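Local coordinates for PA0833-PD protein (Pseudomonas aeruginosa PAO1, PDB 6JFW) that probably binds peptidoglycan through its periplasmic OmpA C-like domain, linking the outer membrane to the cell wall, at residues A[3-8]-A[56-61]. Sequence-based numbering, arbitrary orientation.
Sequences DKQEAE and ANSFKQ
Gln5 reaches across to Ser58 and forms a hydrogen bond between these two helical segments. Its amide NE2 donates to Ser58 OG over 3.0 Å; the N-H...O angle of 163° makes the bond fairly straight, and OG also lies close to the amide plane, where the N-H points. Gln5 gets there fully stretched: CG stands anti to the backbone N (chi1 -176°) and the chain runs on extended, carrying the amide over the gap between segments whose axes approach to 11.0 Å. Ser58 meets it with a side chain that starts toward the other helix, and OG also lies 3.6 Å from Gln5 CG, an ordinary packing contact beside the bond. On the inner side, NE2 comes to the edge of the Phe59 ring, near its plane, 4.0 Å from CD1. All three residues are buried, and Gln5 OE1 takes a weak hydrogen bond from Asn65, so both ends of the amide have partners, one of them weak, which would restrain its rotation.

The outer side is looser. Glu8 and Gln61 cross there at about a right angle, and the Gln61 side chain is exposed. Glu8 also pairs along its own helix with Lys4 in a salt bridge, although the position of its OE1 is less sure; Lys4 NZ has a further hydrogen bond to the hydroxyl of Tyr62.

The segments run almost antiparallel (168°) and belong to helices 3-12 and 49-61, the second lying in the OmpA family region. Beneath them, Gln5 touches Leu137, and Phe59 packs on Val135 and Leu137 of strand 132-139 and on Leu29 of strand 26-32, so the pair lies against the mixed sheet of the OmpA C-like domain.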
ATOM      1  N   ASP A   3     -11.563  10.667 -11.272  1.00 28.40           N
ATOM      2  CA  ASP A   3     -11.302   9.956 -12.520  1.00 30.42           C
ATOM      3  C   ASP A   3      -9.898  10.237 -13.039  1.00 23.96           C
ATOM      4  O   ASP A   3      -9.230   9.344 -13.572  1.00 17.16           O
ATOM      5  CB  ASP A   3     -12.330  10.351 -13.580  1.00 29.84           C
ATOM      6  CG  ASP A   3     -13.746  10.055 -13.161  1.00 50.91           C
ATOM      7  OD1 ASP A   3     -13.930   9.356 -12.145  1.00 61.93           O
ATOM      8  OD2 ASP A   3     -14.673  10.512 -13.860  1.00 59.34           O
ATOM      9  N   LYS A   4      -9.440  11.479 -12.896  1.00 18.93           N
ATOM     10  CA  LYS A   4      -8.192  11.886 -13.529  1.00 23.04           C
ATOM     11  C   LYS A   4      -6.989  11.287 -12.810  1.00 19.74           C
ATOM     12  O   LYS A   4      -6.079  10.748 -13.451  1.00 14.08           O
ATOM     13  CB  LYS A   4      -8.106  13.410 -13.570  1.00 26.74           C
ATOM     14  CG  LYS A   4      -7.057  13.956 -14.514  1.00 30.61           C
ATOM     15  CD  LYS A   4      -7.354  15.408 -14.849  1.00 38.77           C
ATOM     16  CE  LYS A   4      -6.112  16.135 -15.328  1.00 41.10           C
ATOM     17  NZ  LYS A   4      -5.093  16.220 -14.248  1.00 42.26           N
ATOM     18  N   GLN A   5      -6.969  11.363 -11.477  1.00 13.62           N
ATOM     19  CA  GLN A   5      -5.876  10.741 -10.738  1.00 18.98           C
ATOM     20  C   GLN A   5      -5.853   9.236 -10.959  1.00 11.51           C
ATOM     21  O   GLN A   5      -4.777   8.640 -11.092  1.00 11.23           O
ATOM     22  CB  GLN A   5      -5.975  11.057  -9.245  1.00 18.68           C
ATOM     23  CG  GLN A   5      -4.789  10.508  -8.453  1.00 15.89           C
ATOM     24  CD  GLN A   5      -4.816  10.890  -6.988  1.00 19.35           C
ATOM     25  OE1 GLN A   5      -5.863  11.233  -6.440  1.00 15.94           O
ATOM     26  NE2 GLN A   5      -3.654  10.837  -6.345  1.00 14.37           N
ATOM     27  N   GLU A   6      -7.029   8.602 -11.009  1.00 12.15           N
ATOM     28  CA  GLU A   6      -7.074   7.160 -11.233  1.00 18.84           C
ATOM     29  C   GLU A   6      -6.413   6.792 -12.555  1.00 16.55           C
ATOM     30  O   GLU A   6      -5.625   5.840 -12.625  1.00 13.60           O
ATOM     31  CB  GLU A   6      -8.514   6.646 -11.205  1.00 22.46           C
ATOM     32  CG  GLU A   6      -8.575   5.121 -11.253  1.00 19.28           C
ATOM     33  CD  GLU A   6      -9.923   4.572 -11.682  1.00 31.78           C
ATOM     34  OE1 GLU A   6     -10.914   5.330 -11.672  1.00 31.76           O
ATOM     35  OE2 GLU A   6      -9.984   3.374 -12.033  1.00 38.29           O
ATOM     36  N   ALA A   7      -6.721   7.538 -13.618  1.00 13.96           N
ATOM     37  CA  ALA A   7      -6.119   7.251 -14.916  1.00 17.43           C
ATOM     38  C   ALA A   7      -4.621   7.521 -14.900  1.00 16.97           C
ATOM     39  O   ALA A   7      -3.844   6.780 -15.515  1.00 20.55           O
ATOM     40  CB  ALA A   7      -6.802   8.075 -16.007  1.00 16.97           C
ATOM     41  N   GLU A   8      -4.196   8.577 -14.206  1.00 15.34           N
ATOM     42  CA  GLU A   8      -2.769   8.845 -14.081  1.00 15.90           C
ATOM     43  C   GLU A   8      -2.069   7.749 -13.290  1.00 15.35           C
ATOM     44  O   GLU A   8      -0.945   7.353 -13.621  1.00 14.88           O
ATOM     45  CB  GLU A   8      -2.551  10.205 -13.427  1.00 22.21           C
ATOM     46  CG  GLU A   8      -2.474  11.358 -14.402  1.00 34.26           C
ATOM     47  CD  GLU A   8      -2.652  12.694 -13.722  1.00 54.85           C
ATOM     48  OE1 GLU A   8      -3.511  13.480 -14.173  1.00 50.61           O
ATOM     49  OE2 GLU A   8      -1.947  12.960 -12.726  1.00 58.45           O
ATOM     50  N   ALA A  56       4.356   9.242  -4.829  1.00 12.12           N
ATOM     51  CA  ALA A  56       4.493  10.464  -4.043  1.00 11.98           C
ATOM     52  C   ALA A  56       4.185  11.698  -4.881  1.00 15.11           C
ATOM     53  O   ALA A  56       3.545  12.640  -4.400  1.00 15.34           O
ATOM     54  CB  ALA A  56       5.900  10.553  -3.451  1.00 12.20           C
ATOM     55  N   ASN A  57       4.629  11.710  -6.141  1.00 12.41           N
ATOM     56  CA  ASN A  57       4.338  12.844  -7.013  1.00 13.48           C
ATOM     57  C   ASN A  57       2.842  12.970  -7.269  1.00 16.49           C
ATOM     58  O   ASN A  57       2.299  14.082  -7.292  1.00 15.30           O
ATOM     59  CB  ASN A  57       5.102  12.707  -8.329  1.00 14.19           C
ATOM     60  CG  ASN A  57       6.596  12.874  -8.154  1.00 18.72           C
ATOM     61  OD1 ASN A  57       7.054  13.457  -7.171  1.00 20.59           O
ATOM     62  ND2 ASN A  57       7.367  12.365  -9.108  1.00 19.70           N
ATOM     63  N   SER A  58       2.157  11.841  -7.460  1.00 13.29           N
ATOM     64  CA  SER A  58       0.712  11.876  -7.660  1.00 11.83           C
ATOM     65  C   SER A  58      -0.000  12.414  -6.425  1.00 14.64           C
ATOM     66  O   SER A  58      -0.861  13.297  -6.527  1.00 16.37           O
ATOM     67  CB  SER A  58       0.197  10.479  -8.008  1.00 14.41           C
ATOM     68  OG  SER A  58      -1.215  10.478  -8.129  1.00 17.62           O
ATOM     69  N   PHE A  59       0.350  11.892  -5.244  1.00 14.16           N
ATOM     70  CA  PHE A  59      -0.282  12.353  -4.011  1.00 18.92           C
ATOM     71  C   PHE A  59      -0.055  13.846  -3.802  1.00 18.82           C
ATOM     72  O   PHE A  59      -0.965  14.567  -3.375  1.00 18.30           O
ATOM     73  CB  PHE A  59       0.256  11.574  -2.806  1.00 13.95           C
ATOM     74  CG  PHE A  59       0.065  10.079  -2.888  1.00 15.18           C
ATOM     75  CD1 PHE A  59      -0.869   9.513  -3.743  1.00 18.62           C
ATOM     76  CD2 PHE A  59       0.823   9.241  -2.086  1.00 18.31           C
ATOM     77  CE1 PHE A  59      -1.031   8.137  -3.801  1.00 16.25           C
ATOM     78  CE2 PHE A  59       0.666   7.870  -2.139  1.00 18.51           C
ATOM     79  CZ  PHE A  59      -0.262   7.316  -2.996  1.00 15.10           C
ATOM     80  N   LYS A  60       1.159  14.325  -4.087  1.00 16.63           N
ATOM     81  CA  LYS A  60       1.455  15.747  -3.943  1.00 21.27           C
ATOM     82  C   LYS A  60       0.642  16.592  -4.911  1.00 20.40           C
ATOM     83  O   LYS A  60       0.259  17.719  -4.579  1.00 25.18           O
ATOM     84  CB  LYS A  60       2.944  16.002  -4.164  1.00 21.69           C
ATOM     85  CG  LYS A  60       3.790  15.826  -2.925  1.00 23.82           C
ATOM     86  CD  LYS A  60       5.032  16.703  -2.983  1.00 32.93           C
ATOM     87  CE  LYS A  60       6.046  16.150  -3.967  1.00 38.36           C
ATOM     88  NZ  LYS A  60       6.003  14.660  -3.993  1.00 31.44           N
ATOM     89  N   GLN A  61       0.379  16.068  -6.104  1.00 19.50           N
ATOM     90  CA  GLN A  61      -0.345  16.822  -7.118  1.00 23.33           C
ATOM     91  C   GLN A  61      -1.842  16.847  -6.836  1.00 25.42           C
ATOM     92  O   GLN A  61      -2.493  17.884  -7.011  1.00 23.01           O
ATOM     93  CB  GLN A  61      -0.060  16.216  -8.489  1.00 21.51           C
ATOM     94  CG  GLN A  61      -0.495  17.049  -9.664  1.00 31.05           C
ATOM     95  CD  GLN A  61      -0.385  16.275 -10.957  1.00 39.09           C
ATOM     96  OE1 GLN A  61      -1.332  15.614 -11.378  1.00 49.97           O
ATOM     97  NE2 GLN A  61       0.782  16.333 -11.584  1.00 50.33           N
TER